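Local coordinates for protein mitochondrial ubiquitin ligase activator of NFKB 1 (Homo sapiens, PDB 6M2D) that acts as an E3 ubiquitin ligase of the mitochondrial outer membrane, its RING domain promoting ubiquitin transfer from an E2 enzyme to substrates such as AKT1, at residues A6-V9 against F14-C17. Residues are numbered along the deposited sequence; the frame is centred on the assembly and turned at random.
Sequences ACVV and FKSC. With ZN (zinc ion), chain G.
In the first zinc loop of the RING finger, the chain carrying the first cysteine ligand turns back on itself, and K15 is laid along the backbone of A6 and C7. A single beta bridge joins A6 to F14, whose CA atoms are 4.4 Å apart; no hydrogen bond links the two segments directly. Instead C7 pairs through its backbone with S13, and K15 with S5. The aliphatic chain of K15 does most of the touching: CG lies 3.8 Å from the amide N of C7, and CE comes to 3.1 Å from the carbonyl O of A6. With CG anti to its own carbonyl carbon (chi1 -55°) and the chain extended beyond it, the lysine runs past the carbonyl of A6, and NZ makes a weak hydrogen bond to the carbonyl O of K4 in helix 2-5. CG1 of V8 meets CE of K15 at 4.1 Å. Cut back to an alanine, K15 would probably leave the A6 carbonyl uncovered, V8 without this neighbour and the K4 carbonyl without its weak bond. On C7, SG stands anti to the backbone N (chi1 171°) and binds zinc at 2.4 Å, beside C10, C28 and C31. The same sulfur accepts the amide N-H of V9 at 3.4 Å (158°), as in a zinc knuckle, which probably helps to hold its direction and to temper the thiolate charge. The contact thus lies between helix 2-5, which A6 leaves, and strand 17-20, which C17 enters; V9 reaches C31 of helix 29-34, while the hydroxyls of S16 and T29, at the start of that helix, share a hydrogen bond.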
ATOM      1  N   ALA A   6       1.310   0.459 -10.725  1.00 20.59           N
ATOM      2  CA  ALA A   6       2.594   0.602 -10.046  1.00 19.34           C
ATOM      3  C   ALA A   6       2.402   1.128  -8.626  1.00 15.87           C
ATOM      4  O   ALA A   6       1.566   1.996  -8.388  1.00 18.19           O
ATOM      5  CB  ALA A   6       3.521   1.535 -10.827  1.00 20.65           C
ATOM      6  N   CYS A   7       3.182   0.587  -7.687  1.00 16.06           N
ATOM      7  CA  CYS A   7       3.211   1.096  -6.320  1.00 18.92           C
ATOM      8  C   CYS A   7       3.423   2.609  -6.318  1.00 17.70           C
ATOM      9  O   CYS A   7       4.344   3.118  -6.961  1.00 15.95           O
ATOM     10  CB  CYS A   7       4.330   0.410  -5.534  1.00 16.49           C
ATOM     11  SG  CYS A   7       4.650   1.134  -3.910  1.00 16.74           S
ATOM     12  N   VAL A   8       2.547   3.331  -5.608  1.00 15.91           N
ATOM     13  CA  VAL A   8       2.581   4.795  -5.642  1.00 16.47           C
ATOM     14  C   VAL A   8       3.753   5.381  -4.876  1.00 14.55           C
ATOM     15  O   VAL A   8       3.981   6.594  -4.951  1.00 14.30           O
ATOM     16  CB  VAL A   8       1.288   5.430  -5.085  1.00 19.32           C
ATOM     17  CG1 VAL A   8       0.062   4.836  -5.751  1.00 17.49           C
ATOM     18  CG2 VAL A   8       1.238   5.290  -3.567  1.00 15.67           C
ATOM     19  N   VAL A   9       4.499   4.557  -4.147  1.00 17.61           N
ATOM     20  CA  VAL A   9       5.615   5.013  -3.326  1.00 14.33           C
ATOM     21  C   VAL A   9       6.949   4.857  -4.049  1.00 20.37           C
ATOM     22  O   VAL A   9       7.719   5.812  -4.159  1.00 21.24           O
ATOM     23  CB  VAL A   9       5.613   4.261  -1.978  1.00 21.18           C
ATOM     24  CG1 VAL A   9       6.717   4.789  -1.061  1.00 23.29           C
ATOM     25  CG2 VAL A   9       4.231   4.369  -1.318  1.00 14.73           C
ATOM     26  N   PHE A  14       4.797  -3.618  -8.567  1.00 15.31           N
ATOM     27  CA  PHE A  14       3.350  -3.575  -8.718  1.00 16.06           C
ATOM     28  C   PHE A  14       2.684  -3.491  -7.352  1.00 14.96           C
ATOM     29  O   PHE A  14       3.215  -3.979  -6.350  1.00 16.51           O
ATOM     30  CB  PHE A  14       2.843  -4.820  -9.447  1.00 16.59           C
ATOM     31  CG  PHE A  14       3.381  -4.977 -10.843  1.00 16.52           C
ATOM     32  CD1 PHE A  14       3.320  -3.928 -11.753  1.00 18.06           C
ATOM     33  CD2 PHE A  14       3.936  -6.182 -11.248  1.00 15.30           C
ATOM     34  CE1 PHE A  14       3.800  -4.078 -13.048  1.00 15.49           C
ATOM     35  CE2 PHE A  14       4.418  -6.346 -12.545  1.00 19.19           C
ATOM     36  CZ  PHE A  14       4.348  -5.286 -13.446  1.00 17.80           C
ATOM     37  N   LYS A  15       1.514  -2.859  -7.325  1.00 15.12           N
ATOM     38  CA  LYS A  15       0.697  -2.834  -6.119  1.00 15.19           C
ATOM     39  C   LYS A  15       0.340  -4.254  -5.690  1.00 17.03           C
ATOM     40  O   LYS A  15       0.006  -5.108  -6.512  1.00 17.13           O
ATOM     41  CB  LYS A  15      -0.573  -2.020  -6.362  1.00 17.05           C
ATOM     42  CG  LYS A  15      -0.333  -0.592  -6.863  1.00 15.97           C
ATOM     43  CD  LYS A  15      -1.651   0.077  -7.229  1.00 18.31           C
ATOM     44  CE  LYS A  15      -1.440   1.515  -7.699  1.00 22.72           C
ATOM     45  NZ  LYS A  15      -2.719   2.256  -7.869  1.00 25.42           N
ATOM     46  N   SER A  16       0.406  -4.504  -4.395  1.00 15.17           N
ATOM     47  CA  SER A  16       0.238  -5.868  -3.913  1.00 14.00           C
ATOM     48  C   SER A  16      -0.434  -5.948  -2.551  1.00 18.26           C
ATOM     49  O   SER A  16      -0.680  -7.061  -2.079  1.00 16.76           O
ATOM     50  CB  SER A  16       1.610  -6.575  -3.883  1.00 14.35           C
ATOM     51  OG  SER A  16       2.375  -6.195  -2.746  1.00 16.97           O
ATOM     52  N   CYS A  17      -0.779  -4.818  -1.931  1.00 15.80           N
ATOM     53  CA  CYS A  17      -1.314  -4.762  -0.579  1.00 16.07           C
ATOM     54  C   CYS A  17      -2.663  -4.058  -0.574  1.00 17.41           C
ATOM     55  O   CYS A  17      -2.901  -3.123  -1.346  1.00 18.62           O
ATOM     56  CB  CYS A  17      -0.365  -3.994   0.358  1.00 16.66           C
ATOM     57  SG  CYS A  17       1.283  -4.685   0.526  1.00 18.66           S
TER
HETATM   58 ZN    ZN G 401       6.796   0.178  -3.539  1.00 25.40          ZN